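Local coordinates for protein mandelate racemase / muconate lactonizing enzyme (Burkholderia pseudomallei, PDB 2POD) that is of unknown function but belongs to the mandelate racemase / muconate lactonizing group of the enolase superfamily, possibly with lyase activity, at residues Ala184-Asp196 with Ser223-Glu235. Numbering follows the deposited sequence.
Sequences AEASDGYYISKSD and SLWNLPPALQIAE
Gly189 and Asn226 supply the hydrogen bond that ties segment 184-196 to the start of helix 227-237: Asn226 N donates to Gly189 O at 2.8 Å. Beside it, Gly189 CA makes a CA-H...O contact with Leu224 O at 3.4 Å. Gly189 lies in a type I' turn, Ser187 to Tyr190, with positive phi, its CA set against that oxygen. Ser187 OG donates to a lone pair of Tyr191 O, closing the loop upon itself, and that same carbonyl oxygen meets the edge of the Trp225 indole, in its plane, 3.5 Å from CZ3.

The indole is sandwiched. Ala184 CA makes a CH-pi contact over one face of its six-membered ring, Ala184 CB lying toward the rim on that side, while Ile233 CD1 sits over the centre of the opposite face. In the TIM-barrel-like C-terminal domain of the enolase superfamily, both segments follow strands, 174-177 and 216-220, that pair in parallel, so the contact joins the connections that come after two neighbouring strands of the barrel. A flat amide-on-ring stack joins Tyr190 and Asn226: ring and amide are only 3° from parallel, with ND2 3.3 Å from Tyr190 CZ, above the ring and offset toward its rim. Pro341 and His316 of a second subunit pack on this pair.

Apolar contacts continue from Trp225 along the helix. Ile192 CB is 3.9 Å from Trp225 CH2, the two side chains crossing at about a right angle. With CG1 anti to the backbone N (chi1 -175°), Ile192 leaves CG2 to meet Pro229 CB at 4.0 Å and Ile233 CG1 at 4.1 Å. Pro229 CG lies 3.3 Å from Gly189 O, the oxygen that also accepts from Asn226 N.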
ATOM      1  N   ALA B 184       8.549 -21.172 -27.474  1.00 58.17           N
ATOM      2  CA  ALA B 184       8.983 -21.139 -26.077  1.00 61.56           C
ATOM      3  C   ALA B 184      10.247 -21.951 -25.786  1.00 64.46           C
ATOM      4  O   ALA B 184      11.130 -21.481 -25.066  1.00 63.37           O
ATOM      5  CB  ALA B 184       7.856 -21.581 -25.170  1.00 60.55           C
ATOM      6  N   GLU B 185      10.326 -23.158 -26.346  1.00 68.03           N
ATOM      7  CA  GLU B 185      11.344 -24.143 -25.958  1.00 72.89           C
ATOM      8  C   GLU B 185      12.759 -23.814 -26.439  1.00 70.76           C
ATOM      9  O   GLU B 185      13.738 -24.265 -25.843  1.00 72.36           O
ATOM     10  CB  GLU B 185      10.939 -25.565 -26.376  1.00 76.38           C
ATOM     11  CG  GLU B 185      10.470 -25.711 -27.831  1.00 88.91           C
ATOM     12  CD  GLU B 185      11.458 -26.473 -28.709  1.00 96.92           C
ATOM     13  OE1 GLU B 185      11.890 -27.580 -28.315  1.00 96.04           O
ATOM     14  OE2 GLU B 185      11.792 -25.964 -29.802  1.00 96.81           O
ATOM     15  N   ALA B 186      12.859 -23.021 -27.503  1.00 68.72           N
ATOM     16  CA  ALA B 186      14.147 -22.559 -28.021  1.00 68.70           C
ATOM     17  C   ALA B 186      14.872 -21.607 -27.068  1.00 66.48           C
ATOM     18  O   ALA B 186      16.107 -21.557 -27.049  1.00 65.03           O
ATOM     19  CB  ALA B 186      13.961 -21.902 -29.384  1.00 70.40           C
ATOM     20  N   SER B 187      14.098 -20.859 -26.284  1.00 64.05           N
ATOM     21  CA  SER B 187      14.639 -19.782 -25.455  1.00 62.63           C
ATOM     22  C   SER B 187      14.243 -19.894 -23.982  1.00 60.93           C
ATOM     23  O   SER B 187      14.451 -18.950 -23.215  1.00 60.78           O
ATOM     24  CB  SER B 187      14.193 -18.429 -26.005  1.00 60.71           C
ATOM     25  OG  SER B 187      12.780 -18.311 -25.967  1.00 61.28           O
ATOM     26  N   ASP B 188      13.675 -21.045 -23.609  1.00 58.71           N
ATOM     27  CA  ASP B 188      13.071 -21.290 -22.284  1.00 59.50           C
ATOM     28  C   ASP B 188      12.026 -20.253 -21.852  1.00 56.83           C
ATOM     29  O   ASP B 188      11.857 -19.979 -20.664  1.00 54.98           O
ATOM     30  CB  ASP B 188      14.138 -21.509 -21.204  1.00 61.62           C
ATOM     31  CG  ASP B 188      15.008 -22.730 -21.478  1.00 70.94           C
ATOM     32  OD1 ASP B 188      14.549 -23.865 -21.212  1.00 69.69           O
ATOM     33  OD2 ASP B 188      16.152 -22.553 -21.959  1.00 74.66           O
ATOM     34  N   GLY B 189      11.333 -19.688 -22.840  1.00 54.11           N
ATOM     35  CA  GLY B 189      10.296 -18.694 -22.619  1.00 50.62           C
ATOM     36  C   GLY B 189      10.797 -17.319 -22.215  1.00 51.32           C
ATOM     37  O   GLY B 189      10.043 -16.532 -21.638  1.00 49.57           O
ATOM     38  N   TYR B 190      12.060 -17.023 -22.513  1.00 45.88           N
ATOM     39  CA  TYR B 190      12.612 -15.706 -22.217  1.00 44.89           C
ATOM     40  C   TYR B 190      12.699 -14.804 -23.434  1.00 44.29           C
ATOM     41  O   TYR B 190      13.003 -13.620 -23.302  1.00 46.10           O
ATOM     42  CB  TYR B 190      13.964 -15.813 -21.514  1.00 46.30           C
ATOM     43  CG  TYR B 190      13.857 -16.405 -20.131  1.00 44.34           C
ATOM     44  CD1 TYR B 190      14.162 -17.746 -19.904  1.00 31.71           C
ATOM     45  CD2 TYR B 190      13.438 -15.628 -19.050  1.00 40.81           C
ATOM     46  CE1 TYR B 190      14.061 -18.299 -18.636  1.00 46.52           C
ATOM     47  CE2 TYR B 190      13.337 -16.172 -17.771  1.00 42.88           C
ATOM     48  CZ  TYR B 190      13.642 -17.508 -17.576  1.00 51.47           C
ATOM     49  OH  TYR B 190      13.540 -18.051 -16.317  1.00 58.08           O
ATOM     50  N   TYR B 191      12.400 -15.356 -24.610  1.00 45.14           N
ATOM     51  CA  TYR B 191      12.600 -14.647 -25.875  1.00 48.88           C
ATOM     52  C   TYR B 191      11.680 -15.152 -26.978  1.00 51.23           C
ATOM     53  O   TYR B 191      11.572 -16.359 -27.213  1.00 52.96           O
ATOM     54  CB  TYR B 191      14.075 -14.717 -26.325  1.00 49.36           C
ATOM     55  CG  TYR B 191      14.356 -14.027 -27.641  1.00 49.42           C
ATOM     56  CD1 TYR B 191      14.606 -14.764 -28.802  1.00 54.65           C
ATOM     57  CD2 TYR B 191      14.362 -12.636 -27.730  1.00 55.32           C
ATOM     58  CE1 TYR B 191      14.850 -14.130 -30.014  1.00 55.09           C
ATOM     59  CE2 TYR B 191      14.610 -11.995 -28.937  1.00 57.15           C
ATOM     60  CZ  TYR B 191      14.855 -12.743 -30.071  1.00 56.49           C
ATOM     61  OH  TYR B 191      15.094 -12.098 -31.258  1.00 49.93           O
ATOM     62  N   ILE B 192      11.024 -14.211 -27.651  1.00 53.61           N
ATOM     63  CA  ILE B 192      10.473 -14.437 -28.984  1.00 51.62           C
ATOM     64  C   ILE B 192      10.999 -13.382 -29.971  1.00 52.51           C
ATOM     65  O   ILE B 192      11.043 -12.187 -29.661  1.00 55.24           O
ATOM     66  CB  ILE B 192       8.906 -14.545 -28.962  1.00 53.55           C
ATOM     67  CG1 ILE B 192       8.344 -14.914 -30.346  1.00 49.98           C
ATOM     68  CG2 ILE B 192       8.256 -13.288 -28.356  1.00 46.49           C
ATOM     69  CD1 ILE B 192       6.998 -15.633 -30.325  1.00 48.78           C
ATOM     70  N   SER B 193      11.432 -13.835 -31.145  1.00 54.89           N
ATOM     71  CA  SER B 193      11.827 -12.926 -32.220  1.00 56.54           C
ATOM     72  C   SER B 193      10.596 -12.261 -32.827  1.00 54.63           C
ATOM     73  O   SER B 193       9.498 -12.818 -32.773  1.00 52.97           O
ATOM     74  CB  SER B 193      12.636 -13.675 -33.291  1.00 59.38           C
ATOM     75  OG  SER B 193      11.801 -14.207 -34.310  1.00 63.61           O
ATOM     76  N   LYS B 194      10.789 -11.072 -33.397  1.00 57.84           N
ATOM     77  CA  LYS B 194       9.703 -10.277 -33.991  1.00 58.25           C
ATOM     78  C   LYS B 194       9.054 -10.955 -35.202  1.00 60.27           C
ATOM     79  O   LYS B 194       7.872 -10.742 -35.478  1.00 62.64           O
ATOM     80  CB  LYS B 194      10.218  -8.893 -34.392  1.00 57.82           C
ATOM     81  CG  LYS B 194       9.895  -7.785 -33.389  1.00 63.59           C
ATOM     82  CD  LYS B 194      11.086  -6.861 -33.163  1.00 62.51           C
ATOM     83  CE  LYS B 194      11.001  -5.606 -34.014  1.00 71.71           C
ATOM     84  NZ  LYS B 194      12.360  -5.100 -34.357  1.00 67.73           N
ATOM     85  N   SER B 195       9.834 -11.771 -35.908  1.00 59.62           N
ATOM     86  CA  SER B 195       9.359 -12.482 -37.087  1.00 58.37           C
ATOM     87  C   SER B 195       8.640 -13.783 -36.723  1.00 57.36           C
ATOM     88  O   SER B 195       7.653 -14.151 -37.366  1.00 57.68           O
ATOM     89  CB  SER B 195      10.511 -12.728 -38.075  1.00 59.47           C
ATOM     90  OG  SER B 195      11.366 -13.781 -37.653  1.00 61.39           O
ATOM     91  N   ASP B 196       9.128 -14.468 -35.689  1.00 58.40           N
ATOM     92  CA  ASP B 196       8.425 -15.623 -35.118  1.00 59.15           C
ATOM     93  C   ASP B 196       7.097 -15.234 -34.477  1.00 59.03           C
ATOM     94  O   ASP B 196       6.151 -16.025 -34.469  1.00 63.33           O
ATOM     95  CB  ASP B 196       9.305 -16.349 -34.091  1.00 61.20           C
ATOM     96  CG  ASP B 196      10.280 -17.333 -34.734  1.00 63.37           C
ATOM     97  OD1 ASP B 196      11.108 -17.911 -33.996  1.00 63.10           O
ATOM     98  OD2 ASP B 196      10.220 -17.541 -35.967  1.00 62.92           O
ATOM     99  N   SER B 223       1.545 -21.738 -19.667  1.00 42.30           N
ATOM    100  CA  SER B 223       2.525 -21.292 -18.648  1.00 42.41           C
ATOM    101  C   SER B 223       3.978 -21.241 -19.145  1.00 40.31           C
ATOM    102  O   SER B 223       4.915 -21.375 -18.361  1.00 41.72           O
ATOM    103  CB  SER B 223       2.423 -22.128 -17.355  1.00 43.02           C
ATOM    104  OG  SER B 223       1.096 -22.187 -16.864  1.00 45.98           O
ATOM    105  N   LEU B 224       4.158 -21.040 -20.447  1.00 44.42           N
ATOM    106  CA  LEU B 224       5.446 -21.301 -21.103  1.00 43.34           C
ATOM    107  C   LEU B 224       6.338 -20.062 -21.148  1.00 41.88           C
ATOM    108  O   LEU B 224       7.538 -20.155 -21.389  1.00 41.36           O
ATOM    109  CB  LEU B 224       5.234 -21.856 -22.519  1.00 42.87           C
ATOM    110  CG  LEU B 224       4.736 -23.299 -22.669  1.00 50.38           C
ATOM    111  CD1 LEU B 224       4.400 -23.612 -24.123  1.00 46.16           C
ATOM    112  CD2 LEU B 224       5.754 -24.298 -22.126  1.00 55.17           C
ATOM    113  N   TRP B 225       5.748 -18.900 -20.898  1.00 39.74           N
ATOM    114  CA  TRP B 225       6.440 -17.644 -21.115  1.00 36.22           C
ATOM    115  C   TRP B 225       6.786 -16.942 -19.815  1.00 38.03           C
ATOM    116  O   TRP B 225       6.030 -16.986 -18.851  1.00 37.12           O
ATOM    117  CB  TRP B 225       5.610 -16.750 -22.027  1.00 36.58           C
ATOM    118  CG  TRP B 225       5.479 -17.330 -23.411  1.00 46.95           C
ATOM    119  CD1 TRP B 225       4.397 -17.983 -23.933  1.00 39.84           C
ATOM    120  CD2 TRP B 225       6.481 -17.328 -24.435  1.00 42.95           C
ATOM    121  NE1 TRP B 225       4.659 -18.370 -25.224  1.00 53.70           N
ATOM    122  CE2 TRP B 225       5.932 -17.984 -25.556  1.00 47.85           C
ATOM    123  CE3 TRP B 225       7.788 -16.823 -24.517  1.00 46.95           C
ATOM    124  CZ2 TRP B 225       6.647 -18.156 -26.752  1.00 52.80           C
ATOM    125  CZ3 TRP B 225       8.501 -16.995 -25.699  1.00 46.11           C
ATOM    126  CH2 TRP B 225       7.925 -17.655 -26.804  1.00 44.63           C
ATOM    127  N   ASN B 226       7.947 -16.304 -19.791  1.00 38.64           N
ATOM    128  CA  ASN B 226       8.285 -15.402 -18.708  1.00 41.72           C
ATOM    129  C   ASN B 226       7.928 -13.980 -19.089  1.00 42.91           C
ATOM    130  O   ASN B 226       7.333 -13.769 -20.149  1.00 43.05           O
ATOM    131  CB  ASN B 226       9.751 -15.553 -18.319  1.00 38.26           C
ATOM    132  CG  ASN B 226      10.009 -16.832 -17.566  1.00 46.02           C
ATOM    133  OD1 ASN B 226       9.843 -16.898 -16.342  1.00 43.82           O
ATOM    134  ND2 ASN B 226      10.406 -17.869 -18.294  1.00 46.73           N
ATOM    135  N   LEU B 227       8.264 -13.016 -18.233  1.00 36.53           N
ATOM    136  CA  LEU B 227       7.586 -11.728 -18.270  1.00 40.03           C
ATOM    137  C   LEU B 227       7.766 -10.853 -19.523  1.00 43.45           C
ATOM    138  O   LEU B 227       6.762 -10.529 -20.157  1.00 41.94           O
ATOM    139  CB  LEU B 227       7.730 -10.947 -16.962  1.00 38.65           C
ATOM    140  CG  LEU B 227       6.871  -9.690 -16.848  1.00 45.06           C
ATOM    141  CD1 LEU B 227       5.426 -10.001 -16.474  1.00 45.05           C
ATOM    142  CD2 LEU B 227       7.499  -8.740 -15.857  1.00 50.18           C
ATOM    143  N   PRO B 228       9.024 -10.485 -19.894  1.00 45.60           N
ATOM    144  CA  PRO B 228       9.146  -9.663 -21.120  1.00 43.14           C
ATOM    145  C   PRO B 228       8.535 -10.210 -22.432  1.00 40.82           C
ATOM    146  O   PRO B 228       7.814  -9.453 -23.100  1.00 41.80           O
ATOM    147  CB  PRO B 228      10.655  -9.392 -21.245  1.00 42.75           C
ATOM    148  CG  PRO B 228      11.219  -9.705 -19.910  1.00 47.39           C
ATOM    149  CD  PRO B 228      10.344 -10.738 -19.277  1.00 41.79           C
ATOM    150  N   PRO B 229       8.786 -11.494 -22.803  1.00 39.53           N
ATOM    151  CA  PRO B 229       8.084 -11.905 -24.032  1.00 38.70           C
ATOM    152  C   PRO B 229       6.574 -12.056 -23.918  1.00 38.08           C
ATOM    153  O   PRO B 229       5.880 -11.777 -24.891  1.00 46.00           O
ATOM    154  CB  PRO B 229       8.737 -13.233 -24.398  1.00 37.71           C
ATOM    155  CG  PRO B 229       9.279 -13.745 -23.128  1.00 38.91           C
ATOM    156  CD  PRO B 229       9.644 -12.579 -22.286  1.00 36.70           C
ATOM    157  N   ALA B 230       6.069 -12.467 -22.752  1.00 36.01           N
ATOM    158  CA  ALA B 230       4.627 -12.448 -22.481  1.00 38.24           C
ATOM    159  C   ALA B 230       3.971 -11.093 -22.740  1.00 36.50           C
ATOM    160  O   ALA B 230       2.914 -11.028 -23.362  1.00 41.42           O
ATOM    161  CB  ALA B 230       4.327 -12.923 -21.072  1.00 38.85           C
ATOM    162  N   LEU B 231       4.607 -10.025 -22.267  1.00 41.66           N
ATOM    163  CA  LEU B 231       4.128  -8.656 -22.462  1.00 42.03           C
ATOM    164  C   LEU B 231       4.172  -8.261 -23.938  1.00 43.29           C
ATOM    165  O   LEU B 231       3.247  -7.638 -24.461  1.00 45.80           O
ATOM    166  CB  LEU B 231       4.975  -7.680 -21.636  1.00 41.06           C
ATOM    167  CG  LEU B 231       4.914  -7.737 -20.102  1.00 46.41           C
ATOM    168  CD1 LEU B 231       5.895  -6.738 -19.458  1.00 28.57           C
ATOM    169  CD2 LEU B 231       3.496  -7.517 -19.585  1.00 47.58           C
ATOM    170  N   GLN B 232       5.263  -8.650 -24.585  1.00 45.30           N
ATOM    171  CA  GLN B 232       5.503  -8.441 -26.007  1.00 43.42           C
ATOM    172  C   GLN B 232       4.464  -9.139 -26.880  1.00 43.91           C
ATOM    173  O   GLN B 232       4.008  -8.572 -27.875  1.00 42.52           O
ATOM    174  CB  GLN B 232       6.893  -8.982 -26.337  1.00 44.00           C
ATOM    175  CG  GLN B 232       7.631  -8.249 -27.417  1.00 50.78           C
ATOM    176  CD  GLN B 232       8.807  -9.050 -27.946  1.00 53.72           C
ATOM    177  OE1 GLN B 232       9.027  -9.118 -29.156  1.00 67.83           O
ATOM    178  NE2 GLN B 232       9.569  -9.663 -27.042  1.00 39.12           N
ATOM    179  N   ILE B 233       4.095 -10.364 -26.499  1.00 45.44           N
ATOM    180  CA  ILE B 233       3.024 -11.108 -27.163  1.00 45.88           C
ATOM    181  C   ILE B 233       1.649 -10.470 -26.938  1.00 45.40           C
ATOM    182  O   ILE B 233       0.889 -10.281 -27.893  1.00 49.88           O
ATOM    183  CB  ILE B 233       3.024 -12.611 -26.760  1.00 46.64           C
ATOM    184  CG1 ILE B 233       4.243 -13.330 -27.345  1.00 48.12           C
ATOM    185  CG2 ILE B 233       1.765 -13.301 -27.244  1.00 38.47           C
ATOM    186  CD1 ILE B 233       4.691 -14.552 -26.543  1.00 51.69           C
ATOM    187  N   ALA B 234       1.346 -10.125 -25.686  1.00 46.83           N
ATOM    188  CA  ALA B 234       0.078  -9.466 -25.319  1.00 47.69           C
ATOM    189  C   ALA B 234      -0.172  -8.148 -26.053  1.00 47.47           C
ATOM    190  O   ALA B 234      -1.296  -7.874 -26.458  1.00 48.95           O
ATOM    191  CB  ALA B 234      -0.008  -9.251 -23.810  1.00 47.50           C
ATOM    192  N   GLU B 235       0.881  -7.345 -26.212  1.00 49.61           N
ATOM    193  CA  GLU B 235       0.833  -6.123 -27.015  1.00 54.41           C
ATOM    194  C   GLU B 235       0.508  -6.393 -28.495  1.00 54.33           C
ATOM    195  O   GLU B 235      -0.272  -5.658 -29.107  1.00 53.47           O
ATOM    196  CB  GLU B 235       2.148  -5.334 -26.867  1.00 56.99           C
ATOM    197  CG  GLU B 235       2.291  -4.087 -27.767  1.00 59.04           C
ATOM    198  CD  GLU B 235       1.397  -2.916 -27.356  1.00 68.77           C
ATOM    199  OE1 GLU B 235       0.906  -2.889 -26.205  1.00 73.40           O
ATOM    200  OE2 GLU B 235       1.193  -2.010 -28.194  1.00 70.55           O
TER